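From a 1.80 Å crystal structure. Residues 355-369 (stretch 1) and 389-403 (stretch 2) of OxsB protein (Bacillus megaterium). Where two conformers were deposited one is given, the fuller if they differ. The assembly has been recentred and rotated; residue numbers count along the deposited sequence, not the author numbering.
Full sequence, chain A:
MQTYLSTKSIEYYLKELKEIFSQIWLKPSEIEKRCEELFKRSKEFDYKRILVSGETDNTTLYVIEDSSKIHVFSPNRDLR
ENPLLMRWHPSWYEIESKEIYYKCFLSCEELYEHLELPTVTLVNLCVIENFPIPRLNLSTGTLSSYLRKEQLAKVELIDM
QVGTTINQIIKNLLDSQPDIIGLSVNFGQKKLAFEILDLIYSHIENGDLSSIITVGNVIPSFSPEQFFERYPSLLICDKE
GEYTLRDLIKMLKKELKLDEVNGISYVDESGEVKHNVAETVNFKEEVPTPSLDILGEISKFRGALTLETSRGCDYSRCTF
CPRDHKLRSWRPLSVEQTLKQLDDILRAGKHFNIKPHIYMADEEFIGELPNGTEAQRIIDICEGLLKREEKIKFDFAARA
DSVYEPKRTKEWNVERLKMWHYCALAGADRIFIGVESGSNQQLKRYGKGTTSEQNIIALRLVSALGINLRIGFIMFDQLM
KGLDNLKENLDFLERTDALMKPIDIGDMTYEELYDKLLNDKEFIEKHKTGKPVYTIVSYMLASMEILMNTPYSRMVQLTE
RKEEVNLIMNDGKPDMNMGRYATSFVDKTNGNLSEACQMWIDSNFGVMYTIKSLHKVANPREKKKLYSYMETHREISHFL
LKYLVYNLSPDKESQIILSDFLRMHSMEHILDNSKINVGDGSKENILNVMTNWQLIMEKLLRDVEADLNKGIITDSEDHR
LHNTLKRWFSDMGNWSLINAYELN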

# COMPACT_ATOMS: atom_id res chain seq x y z
N LYS A 355 1.10 17.61 -5.57
CA LYS A 355 0.75 18.21 -4.28
C LYS A 355 1.50 17.49 -3.15
O LYS A 355 1.75 16.29 -3.23
CB LYS A 355 -0.75 18.12 -4.05
CG LYS A 355 -1.29 16.69 -3.98
CD LYS A 355 -2.81 16.66 -3.83
CE LYS A 355 -3.52 16.76 -5.19
NZ LYS A 355 -3.42 15.49 -5.98
N PRO A 356 1.89 18.23 -2.10
CA PRO A 356 2.70 17.64 -1.00
C PRO A 356 1.86 16.78 -0.07
O PRO A 356 1.59 17.15 1.08
CB PRO A 356 3.25 18.89 -0.30
CG PRO A 356 2.15 19.91 -0.48
CD PRO A 356 1.57 19.65 -1.85
N HIS A 357 1.44 15.63 -0.59
CA HIS A 357 0.64 14.66 0.15
C HIS A 357 1.33 13.31 0.04
O HIS A 357 1.45 12.76 -1.06
CB HIS A 357 -0.78 14.57 -0.40
CG HIS A 357 -1.78 14.05 0.58
ND1 HIS A 357 -1.69 12.80 1.16
CD2 HIS A 357 -2.91 14.61 1.09
CE1 HIS A 357 -2.71 12.62 1.98
NE2 HIS A 357 -3.46 13.70 1.96
N ILE A 358 1.78 12.76 1.18
CA ILE A 358 2.52 11.50 1.19
C ILE A 358 1.60 10.39 1.67
O ILE A 358 1.01 10.48 2.75
CB ILE A 358 3.76 11.58 2.09
CG1 ILE A 358 4.61 12.82 1.78
CG2 ILE A 358 4.58 10.29 1.95
CD1 ILE A 358 5.41 12.69 0.51
N TYR A 359 1.51 9.32 0.90
CA TYR A 359 0.78 8.13 1.33
C TYR A 359 1.81 7.15 1.89
O TYR A 359 2.56 6.54 1.12
CB TYR A 359 -0.01 7.55 0.18
CG TYR A 359 -1.00 8.58 -0.30
CD1 TYR A 359 -0.64 9.55 -1.25
CD2 TYR A 359 -2.28 8.64 0.24
CE1 TYR A 359 -1.54 10.52 -1.65
CE2 TYR A 359 -3.19 9.61 -0.16
CZ TYR A 359 -2.82 10.54 -1.10
OH TYR A 359 -3.74 11.49 -1.49
N MET A 360 1.87 7.04 3.21
CA MET A 360 2.83 6.13 3.83
C MET A 360 2.43 4.69 3.55
O MET A 360 1.27 4.29 3.77
CB MET A 360 2.94 6.34 5.34
CG MET A 360 3.34 7.71 5.82
SD MET A 360 4.99 8.21 5.26
CE MET A 360 5.19 9.68 6.27
N ALA A 361 3.39 3.91 3.07
CA ALA A 361 3.13 2.52 2.72
C ALA A 361 3.20 1.58 3.92
O ALA A 361 2.78 0.42 3.79
CB ALA A 361 4.15 2.04 1.67
N ASP A 362 3.67 2.06 5.07
CA ASP A 362 3.91 1.20 6.25
C ASP A 362 2.67 0.38 6.61
O ASP A 362 1.56 0.91 6.71
CB ASP A 362 4.28 2.06 7.47
CG ASP A 362 5.42 2.99 7.23
OD1 ASP A 362 5.51 3.60 6.13
OD2 ASP A 362 6.21 3.18 8.16
N GLU A 363 2.88 -0.92 6.86
CA GLU A 363 1.87 -1.69 7.56
C GLU A 363 1.62 -1.13 8.95
O GLU A 363 0.49 -1.14 9.45
CB GLU A 363 2.30 -3.16 7.65
CG GLU A 363 2.21 -3.92 6.34
CD GLU A 363 2.51 -5.39 6.53
OE1 GLU A 363 3.61 -5.69 7.04
OE2 GLU A 363 1.62 -6.22 6.21
N GLU A 364 2.68 -0.67 9.61
CA GLU A 364 2.67 -0.25 11.01
C GLU A 364 3.58 0.97 11.12
O GLU A 364 4.79 0.85 11.35
CB GLU A 364 3.13 -1.38 11.93
CG GLU A 364 3.20 -0.98 13.40
CD GLU A 364 3.65 -2.12 14.31
OE1 GLU A 364 4.27 -3.09 13.83
OE2 GLU A 364 3.37 -2.03 15.52
N PHE A 365 2.98 2.16 11.00
CA PHE A 365 3.76 3.39 11.03
C PHE A 365 4.37 3.63 12.41
O PHE A 365 5.52 4.06 12.52
CB PHE A 365 2.87 4.57 10.61
CG PHE A 365 3.59 5.89 10.58
CD1 PHE A 365 4.59 6.13 9.65
CD2 PHE A 365 3.24 6.91 11.46
CE1 PHE A 365 5.24 7.36 9.62
CE2 PHE A 365 3.87 8.15 11.42
CZ PHE A 365 4.89 8.38 10.51
N ILE A 366 3.62 3.33 13.49
CA ILE A 366 4.08 3.70 14.83
C ILE A 366 5.05 2.66 15.39
O ILE A 366 6.14 3.00 15.87
CB ILE A 366 2.88 3.91 15.76
CG1 ILE A 366 2.00 5.04 15.21
CG2 ILE A 366 3.34 4.25 17.16
CD1 ILE A 366 0.66 5.05 15.83
N GLY A 367 4.67 1.40 15.35
CA GLY A 367 5.63 0.35 15.69
C GLY A 367 5.78 0.13 17.19
O GLY A 367 5.03 0.64 18.04
N GLU A 368 6.76 -0.71 17.51
CA GLU A 368 7.10 -1.09 18.88
C GLU A 368 8.58 -1.44 18.91
O GLU A 368 9.04 -2.22 18.07
CB GLU A 368 6.29 -2.30 19.38
CG GLU A 368 4.87 -2.02 19.84
CD GLU A 368 4.27 -3.16 20.65
OE1 GLU A 368 5.04 -3.90 21.31
OE2 GLU A 368 3.03 -3.32 20.63
N LEU A 369 9.30 -0.87 19.86
CA LEU A 369 10.71 -1.16 20.03
C LEU A 369 10.95 -1.84 21.38
O LEU A 369 10.22 -1.57 22.34
CB LEU A 369 11.54 0.13 19.95
CG LEU A 369 11.48 0.75 18.56
CD1 LEU A 369 12.02 2.18 18.54
CD2 LEU A 369 12.24 -0.14 17.57
N GLU A 389 9.60 24.48 5.72
CA GLU A 389 8.98 25.75 5.38
C GLU A 389 7.52 25.57 4.95
O GLU A 389 6.67 26.37 5.32
CB GLU A 389 9.78 26.45 4.28
CG GLU A 389 9.12 27.69 3.72
CD GLU A 389 9.85 28.22 2.50
OE1 GLU A 389 11.06 27.96 2.37
OE2 GLU A 389 9.20 28.88 1.66
N GLU A 390 7.23 24.55 4.14
CA GLU A 390 5.88 24.28 3.67
C GLU A 390 5.26 23.12 4.44
O GLU A 390 5.95 22.14 4.76
CB GLU A 390 5.85 23.96 2.17
CG GLU A 390 4.42 23.80 1.61
CD GLU A 390 4.31 23.24 0.18
OE1 GLU A 390 5.34 22.91 -0.46
OE2 GLU A 390 3.17 23.12 -0.31
N LYS A 391 3.97 23.24 4.75
CA LYS A 391 3.24 22.16 5.41
C LYS A 391 2.97 21.02 4.42
O LYS A 391 2.85 21.23 3.21
CB LYS A 391 1.92 22.67 5.99
CG LYS A 391 2.11 23.67 7.14
CD LYS A 391 0.88 24.56 7.37
CE LYS A 391 -0.06 24.00 8.42
NZ LYS A 391 0.60 23.85 9.76
N ILE A 392 2.84 19.81 4.96
CA ILE A 392 2.48 18.65 4.15
C ILE A 392 1.28 17.97 4.78
O ILE A 392 0.89 18.26 5.91
CB ILE A 392 3.64 17.65 3.99
CG1 ILE A 392 3.83 16.86 5.29
CG2 ILE A 392 4.94 18.35 3.55
CD1 ILE A 392 4.51 15.52 5.06
N LYS A 393 0.68 17.05 4.03
CA LYS A 393 -0.29 16.12 4.58
C LYS A 393 0.20 14.69 4.35
O LYS A 393 0.88 14.41 3.36
CB LYS A 393 -1.66 16.34 3.95
CG LYS A 393 -2.18 17.73 4.27
CD LYS A 393 -3.66 17.88 4.03
CE LYS A 393 -4.18 19.18 4.64
NZ LYS A 393 -4.23 19.14 6.13
N PHE A 394 -0.11 13.79 5.28
CA PHE A 394 0.31 12.41 5.05
C PHE A 394 -0.71 11.45 5.66
O PHE A 394 -1.36 11.76 6.67
CB PHE A 394 1.74 12.15 5.57
CG PHE A 394 1.93 12.29 7.07
CD1 PHE A 394 2.13 13.54 7.65
CD2 PHE A 394 1.99 11.16 7.89
CE1 PHE A 394 2.35 13.68 9.03
CE2 PHE A 394 2.22 11.29 9.28
CZ PHE A 394 2.40 12.56 9.84
N ASP A 395 -0.87 10.30 5.01
CA ASP A 395 -1.76 9.24 5.45
C ASP A 395 -0.95 8.04 5.92
O ASP A 395 0.11 7.75 5.36
CB ASP A 395 -2.68 8.80 4.30
CG ASP A 395 -3.59 9.92 3.78
OD1 ASP A 395 -3.59 11.05 4.33
OD2 ASP A 395 -4.30 9.66 2.80
N PHE A 396 -1.46 7.31 6.91
CA PHE A 396 -0.84 6.05 7.31
C PHE A 396 -1.89 5.18 7.98
O PHE A 396 -3.01 5.62 8.23
CB PHE A 396 0.37 6.25 8.22
CG PHE A 396 0.07 6.94 9.54
CD1 PHE A 396 -0.28 6.20 10.66
CD2 PHE A 396 0.21 8.32 9.68
CE1 PHE A 396 -0.53 6.83 11.89
CE2 PHE A 396 -0.02 8.95 10.90
CZ PHE A 396 -0.38 8.21 12.01
N ALA A 397 -1.52 3.93 8.28
CA ALA A 397 -2.40 2.97 8.91
C ALA A 397 -1.91 2.64 10.32
O ALA A 397 -0.71 2.72 10.60
CB ALA A 397 -2.49 1.67 8.11
N ALA A 398 -2.84 2.27 11.19
CA ALA A 398 -2.47 1.95 12.57
C ALA A 398 -3.50 1.02 13.19
O ALA A 398 -4.67 1.03 12.80
CB ALA A 398 -2.35 3.21 13.43
N ARG A 399 -3.05 0.22 14.17
CA ARG A 399 -3.98 -0.58 14.97
C ARG A 399 -4.66 0.28 16.02
O ARG A 399 -4.09 1.26 16.50
CB ARG A 399 -3.26 -1.73 15.71
CG ARG A 399 -2.16 -2.43 14.97
CD ARG A 399 -1.70 -3.70 15.75
NE ARG A 399 -1.29 -3.46 17.13
CZ ARG A 399 -0.03 -3.20 17.49
NH1 ARG A 399 0.26 -3.01 18.77
NH2 ARG A 399 0.93 -3.13 16.58
N ALA A 400 -5.86 -0.14 16.41
CA ALA A 400 -6.56 0.58 17.48
C ALA A 400 -5.72 0.65 18.75
O ALA A 400 -5.71 1.68 19.43
CB ALA A 400 -7.91 -0.06 17.78
N ASP A 401 -4.99 -0.43 19.08
CA ASP A 401 -4.19 -0.40 20.30
C ASP A 401 -2.88 0.37 20.15
O ASP A 401 -2.11 0.46 21.11
CB ASP A 401 -3.93 -1.82 20.83
CG ASP A 401 -3.41 -2.78 19.76
OD1 ASP A 401 -4.04 -2.92 18.69
OD2 ASP A 401 -2.40 -3.46 20.03
N SER A 402 -2.59 0.91 18.96
CA SER A 402 -1.54 1.92 18.87
C SER A 402 -2.04 3.28 19.32
O SER A 402 -1.23 4.21 19.43
CB SER A 402 -1.01 2.02 17.43
OG SER A 402 -0.40 0.82 17.01
N VAL A 403 -3.34 3.42 19.57
CA VAL A 403 -3.91 4.65 20.10
C VAL A 403 -4.19 4.51 21.59
O VAL A 403 -3.77 5.35 22.39
CB VAL A 403 -5.22 5.00 19.35
CG1 VAL A 403 -5.73 6.38 19.78
CG2 VAL A 403 -5.02 4.96 17.83
O HOH W 1 0.23 3.01 5.74
O HOH W 2 -1.22 5.62 3.07
O HOH W 3 1.03 2.53 8.82
O HOH W 4 1.93 0.24 16.12
O HOH W 5 0.86 2.50 12.90

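Three residues carry much of this contact: Asp 395, Pro 356 and Phe 396, each giving a different rule. The framework is a short parallel pairing in which His 357, Ile 358 and Tyr 359 lie beside Lys 393, Phe 394 and Asp 395, the strand directions only 18° apart. As parallel strands do, they bond through alternate residues. Lys 393 N donates to Pro 356 O (3.1 Å), Ile 358 N to Lys 393 O (2.9 Å), Asp 395 N to Ile 358 O (2.9 Å) and Met 360 N to Asp 395 O (2.9 Å).

Asp 395 thus uses both backbone polar groups, while its side chain joins His 357 and Tyr 359 on one face of the sheet. Asp 395 OD1 lies 3.0 Å from His 357 CE1, near the ring plane, where the polarised C-H is directed. Over a face of the His 357 ring sits Lys 393 CB, 3.9 Å from the ring centroid, an aliphatic CH-pi contact.

Pro 356 opens the pairing. Having no amide proton to give, it contributes its carbonyl, while its ring covers neighbours: Pro 356 CB lies 4.2 Å from Ile 392 CG2 and Pro 356 CG 3.4 Å from Glu 390 OE2.

Phe 396 continues the apolar side begun by Ile 358 and Phe 394. Phe 396 CB meets Met 360 CB at 3.9 Å, and Phe 396 CD1 lies 3.5 Å from Phe 365 CB, the two aromatic rings meeting obliquely.

Past the last direct bond, Met 360 N to Asp 395 O, backbone pairing gives way to water: water 5 accepts from Ile 366 N (2.9 Å) and donates to Ala 397 O (2.8 Å). Charge then fastens the far end. Arg 399 NH2 bridges to Glu 364 OE2 (2.9 Å) and NH1 of Arg 399 to Glu 368 OE2 (3.4 Å), both weak as hydrogen bonds, while Asp 401 OD2 holds Arg 399 NH1 at 3.0 Å.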